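Local coordinates for protein fanconi-associated nuclease 1 homolog (Pseudomonas aeruginosa, PDB 5Y7Q) that is a bacterial homolog of Fanconi-associated nuclease 1, a multidomain, largely helical protein that carries a VRR-NUC nuclease domain, at residues A[400-411]-A[523-534]. Sequence-based numbering, arbitrary orientation.
Sequences GCAVHYVENGLI and RAGLPDLIQFWP
Ile-530 and His-404 form a hydrogen-bonded pair at the middle of an antiparallel strand pairing, 402-405 against 529-533, with Ile-530 N to His-404 O at 2.9 Å. Ala-402 and Phe-532 repeat the doubly bonded pattern two pairs further along, beyond the non-hydrogen-bonded pair Val-403/Gln-531, and past the end of strand 402-405 Val-406 N reaches Asp-528 O (2.9 Å), extending the backbone pairing up to the type I' turn 406-409.

The side chain of Ile-530 carries much of the apolar contact. Its CB lies near Val-406 CG2, and the CG2 branch meets the same methyl, at 3.4 Å. The other branch leaves anti to the backbone N (chi1 -173°) and runs out extended, bringing CD1 to Leu-410 CD2 (4.0 Å) on the helix that follows the turn. Leu-410 CD2 also meets the edge of the Phe-532 ring near CZ, and His-404 CD2 comes to the rim of the same ring at Phe-532 CD2 (3.9 Å). Further on, Leu-526 packs where the turn runs into the helix: CD1 touches Asn-408 CB, while CD2 meets Ile-411 CD1 (3.5 Å).

On the other face of the sheet, Leu-529 CD2 packs on Tyr-405 CB. At the far end Cys-401 SG sits 3.5 Å above the plane of the Trp-533 indole, offset toward its rim, in a sulfur-aromatic contact.

Strand 402-405 is an outermost strand of the five-stranded mixed sheet, added antiparallel to 529-533 of the VRR-NUC family region, which joins it to strand 538-545. Helix 388-396 covers the face of Val-403, Tyr-405 and Leu-529; helix 493-502 packs against the opposite face, where Gln-498 hydrogen-bonds His-404 NE2 and Leu-495 touches Phe-532.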
loop_
_atom_site.group_PDB
_atom_site.type_symbol
_atom_site.label_atom_id
_atom_site.label_comp_id
_atom_site.label_asym_id
_atom_site.label_seq_id
_atom_site.Cartn_x
_atom_site.Cartn_y
_atom_site.Cartn_z
ATOM N N GLY A 400 12.911 -27.767 26.136
ATOM C CA GLY A 400 12.706 -28.626 24.994
ATOM C C GLY A 400 11.798 -28.064 23.919
ATOM O O GLY A 400 11.872 -28.508 22.770
ATOM N N CYS A 401 10.956 -27.093 24.246
ATOM C CA CYS A 401 9.979 -26.573 23.302
ATOM C C CYS A 401 10.221 -25.089 23.092
ATOM O O CYS A 401 10.329 -24.333 24.062
ATOM C CB CYS A 401 8.558 -26.809 23.805
ATOM S SG CYS A 401 7.302 -26.573 22.548
ATOM N N ALA A 402 10.315 -24.675 21.834
ATOM C CA ALA A 402 10.545 -23.275 21.479
ATOM C C ALA A 402 9.352 -22.769 20.688
ATOM O O ALA A 402 8.963 -23.382 19.694
ATOM C CB ALA A 402 11.812 -23.105 20.645
ATOM N N VAL A 403 8.761 -21.668 21.122
ATOM C CA VAL A 403 7.527 -21.184 20.514
ATOM C C VAL A 403 7.756 -19.772 19.997
ATOM O O VAL A 403 8.277 -18.914 20.719
ATOM C CB VAL A 403 6.353 -21.230 21.507
ATOM C CG1 VAL A 403 5.062 -20.948 20.803
ATOM C CG2 VAL A 403 6.315 -22.574 22.177
ATOM N N HIS A 404 7.358 -19.537 18.754
ATOM C CA HIS A 404 7.565 -18.265 18.081
ATOM C C HIS A 404 6.250 -17.709 17.559
ATOM O O HIS A 404 5.405 -18.448 17.035
ATOM C CB HIS A 404 8.555 -18.435 16.951
ATOM C CG HIS A 404 9.882 -18.940 17.413
ATOM N ND1 HIS A 404 10.876 -18.106 17.885
ATOM C CD2 HIS A 404 10.375 -20.196 17.500
ATOM C CE1 HIS A 404 11.928 -18.827 18.230
ATOM N NE2 HIS A 404 11.650 -20.096 18.002
ATOM N N TYR A 405 6.087 -16.402 17.725
ATOM C CA TYR A 405 4.948 -15.665 17.199
ATOM C C TYR A 405 5.388 -15.102 15.851
ATOM O O TYR A 405 6.160 -14.138 15.794
ATOM C CB TYR A 405 4.554 -14.574 18.191
ATOM C CG TYR A 405 3.262 -13.853 17.904
ATOM C CD1 TYR A 405 2.810 -12.845 18.741
ATOM C CD2 TYR A 405 2.486 -14.190 16.809
ATOM C CE1 TYR A 405 1.628 -12.182 18.480
ATOM C CE2 TYR A 405 1.306 -13.534 16.541
ATOM C CZ TYR A 405 0.879 -12.527 17.375
ATOM O OH TYR A 405 -0.309 -11.881 17.089
ATOM N N VAL A 406 4.865 -15.677 14.772
ATOM C CA VAL A 406 5.399 -15.467 13.430
ATOM C C VAL A 406 4.318 -15.058 12.435
ATOM O O VAL A 406 4.533 -14.136 11.654
ATOM C CB VAL A 406 6.148 -16.714 12.950
ATOM C CG1 VAL A 406 7.454 -16.781 13.660
ATOM C CG2 VAL A 406 5.312 -17.948 13.207
ATOM N N GLU A 407 3.251 -15.847 12.318
ATOM C CA GLU A 407 2.030 -15.504 11.577
ATOM C C GLU A 407 2.325 -15.111 10.129
ATOM O O GLU A 407 2.236 -13.959 9.722
ATOM C CB GLU A 407 1.199 -14.424 12.290
ATOM C CG GLU A 407 1.789 -13.037 12.467
ATOM C CD GLU A 407 0.778 -12.043 13.026
ATOM O OE1 GLU A 407 -0.444 -12.310 12.915
ATOM O OE2 GLU A 407 1.209 -11.004 13.583
ATOM N N ASN A 408 2.658 -16.129 9.352
ATOM C CA ASN A 408 2.948 -16.071 7.917
ATOM C C ASN A 408 4.239 -15.318 7.592
ATOM O O ASN A 408 4.669 -15.349 6.445
ATOM C CB ASN A 408 1.768 -15.550 7.061
ATOM C CG ASN A 408 1.603 -14.047 7.082
ATOM O OD1 ASN A 408 2.505 -13.305 6.706
ATOM N ND2 ASN A 408 0.407 -13.587 7.474
ATOM N N GLY A 409 4.927 -14.741 8.576
ATOM C CA GLY A 409 6.224 -14.157 8.296
ATOM C C GLY A 409 7.355 -15.155 8.132
ATOM O O GLY A 409 8.308 -14.901 7.382
ATOM N N LEU A 410 7.298 -16.287 8.831
ATOM C CA LEU A 410 8.378 -17.259 8.689
ATOM C C LEU A 410 8.296 -17.986 7.350
ATOM O O LEU A 410 9.290 -18.073 6.617
ATOM C CB LEU A 410 8.362 -18.251 9.840
ATOM C CG LEU A 410 9.229 -19.459 9.490
ATOM C CD1 LEU A 410 10.706 -19.082 9.522
ATOM C CD2 LEU A 410 8.911 -20.634 10.403
ATOM N N ILE A 411 7.111 -18.483 6.995
ATOM C CA ILE A 411 6.983 -19.223 5.745
ATOM C C ILE A 411 7.193 -18.312 4.538
ATOM O O ILE A 411 7.900 -18.684 3.590
ATOM C CB ILE A 411 5.630 -19.939 5.709
ATOM C CG1 ILE A 411 5.654 -21.005 6.783
ATOM C CG2 ILE A 411 5.379 -20.548 4.352
ATOM C CD1 ILE A 411 4.393 -21.778 6.894
ATOM N N ARG A 523 -0.891 -14.728 0.853
ATOM C CA ARG A 523 0.270 -14.412 1.671
ATOM C C ARG A 523 -0.082 -14.212 3.131
ATOM O O ARG A 523 0.831 -14.188 3.958
ATOM C CB ARG A 523 0.985 -13.179 1.138
ATOM C CG ARG A 523 0.093 -11.989 0.940
ATOM C CD ARG A 523 0.747 -11.027 0.007
ATOM N NE ARG A 523 2.073 -10.630 0.473
ATOM C CZ ARG A 523 2.824 -9.716 -0.135
ATOM N NH1 ARG A 523 2.379 -9.097 -1.240
ATOM N NH2 ARG A 523 4.021 -9.427 0.362
ATOM N N ALA A 524 -1.367 -14.105 3.471
ATOM C CA ALA A 524 -1.823 -13.918 4.842
ATOM C C ALA A 524 -2.716 -15.072 5.292
ATOM O O ALA A 524 -3.262 -15.822 4.477
ATOM C CB ALA A 524 -2.591 -12.608 4.996
ATOM N N GLY A 525 -2.860 -15.204 6.611
ATOM C CA GLY A 525 -3.753 -16.193 7.195
ATOM C C GLY A 525 -3.090 -17.389 7.857
ATOM O O GLY A 525 -3.797 -18.249 8.397
ATOM N N LEU A 526 -1.770 -17.470 7.846
ATOM C CA LEU A 526 -1.092 -18.578 8.482
ATOM C C LEU A 526 -1.186 -18.444 10.003
ATOM O O LEU A 526 -1.360 -17.340 10.525
ATOM C CB LEU A 526 0.370 -18.633 8.041
ATOM C CG LEU A 526 0.674 -19.105 6.613
ATOM C CD1 LEU A 526 0.079 -18.202 5.533
ATOM C CD2 LEU A 526 2.151 -19.199 6.405
ATOM N N PRO A 527 -1.083 -19.559 10.731
ATOM C CA PRO A 527 -1.295 -19.533 12.182
ATOM C C PRO A 527 -0.377 -18.572 12.925
ATOM O O PRO A 527 0.769 -18.345 12.540
ATOM C CB PRO A 527 -1.014 -20.980 12.586
ATOM C CG PRO A 527 -1.442 -21.748 11.397
ATOM C CD PRO A 527 -0.960 -20.939 10.239
ATOM N N ASP A 528 -0.894 -18.039 14.036
ATOM C CA ASP A 528 -0.139 -17.076 14.838
ATOM C C ASP A 528 1.219 -17.629 15.216
ATOM O O ASP A 528 2.244 -16.961 15.035
ATOM C CB ASP A 528 -0.907 -16.701 16.111
ATOM C CG ASP A 528 -2.246 -16.022 15.834
ATOM O OD1 ASP A 528 -2.317 -15.088 14.991
ATOM O OD2 ASP A 528 -3.238 -16.411 16.493
ATOM N N LEU A 529 1.246 -18.854 15.737
ATOM C CA LEU A 529 2.425 -19.373 16.402
ATOM C C LEU A 529 2.958 -20.594 15.677
ATOM O O LEU A 529 2.251 -21.292 14.941
ATOM C CB LEU A 529 2.143 -19.760 17.857
ATOM C CG LEU A 529 1.534 -18.765 18.830
ATOM C CD1 LEU A 529 1.416 -19.445 20.181
ATOM C CD2 LEU A 529 2.346 -17.506 18.953
ATOM N N ILE A 530 4.221 -20.863 15.937
ATOM C CA ILE A 530 4.833 -22.102 15.509
ATOM C C ILE A 530 5.747 -22.594 16.642
ATOM O O ILE A 530 6.507 -21.815 17.232
ATOM C CB ILE A 530 5.582 -21.890 14.178
ATOM C CG1 ILE A 530 6.081 -23.244 13.625
ATOM C CG2 ILE A 530 6.699 -20.805 14.351
ATOM C CD1 ILE A 530 6.479 -23.257 12.130
ATOM N N GLN A 531 5.647 -23.866 16.990
ATOM C CA GLN A 531 6.503 -24.397 18.033
ATOM C C GLN A 531 7.354 -25.530 17.474
ATOM O O GLN A 531 6.905 -26.316 16.627
ATOM C CB GLN A 531 5.716 -24.855 19.277
ATOM C CG GLN A 531 4.283 -25.273 19.081
ATOM C CD GLN A 531 3.772 -26.078 20.277
ATOM O OE1 GLN A 531 4.438 -26.150 21.317
ATOM N NE2 GLN A 531 2.604 -26.700 20.128
ATOM N N PHE A 532 8.596 -25.571 17.942
ATOM C CA PHE A 532 9.598 -26.510 17.494
ATOM C C PHE A 532 10.060 -27.344 18.675
ATOM O O PHE A 532 10.203 -26.846 19.802
ATOM C CB PHE A 532 10.799 -25.796 16.865
ATOM C CG PHE A 532 10.459 -25.000 15.629
ATOM C CD1 PHE A 532 10.081 -25.637 14.455
ATOM C CD2 PHE A 532 10.529 -23.609 15.639
ATOM C CE1 PHE A 532 9.771 -24.901 13.322
ATOM C CE2 PHE A 532 10.223 -22.877 14.516
ATOM C CZ PHE A 532 9.845 -23.511 13.361
ATOM N N TRP A 533 10.292 -28.617 18.393
ATOM C CA TRP A 533 10.962 -29.530 19.306
ATOM C C TRP A 533 12.214 -29.946 18.545
ATOM O O TRP A 533 12.169 -30.878 17.716
ATOM C CB TRP A 533 10.073 -30.717 19.664
ATOM C CG TRP A 533 8.784 -30.409 20.438
ATOM C CD1 TRP A 533 8.622 -30.414 21.801
ATOM C CD2 TRP A 533 7.483 -30.120 19.886
ATOM N NE1 TRP A 533 7.313 -30.139 22.129
ATOM C CE2 TRP A 533 6.589 -29.963 20.977
ATOM C CE3 TRP A 533 6.989 -29.969 18.581
ATOM C CZ2 TRP A 533 5.230 -29.656 20.800
ATOM C CZ3 TRP A 533 5.632 -29.665 18.410
ATOM C CH2 TRP A 533 4.772 -29.514 19.514
ATOM N N PRO A 534 13.319 -29.205 18.706
ATOM C CA PRO A 534 14.532 -29.487 17.911
ATOM C C PRO A 534 15.146 -30.838 18.172
ATOM O O PRO A 534 15.939 -31.288 17.338
ATOM C CB PRO A 534 15.498 -28.358 18.309
ATOM C CG PRO A 534 14.903 -27.724 19.529
ATOM C CD PRO A 534 13.414 -27.912 19.406
#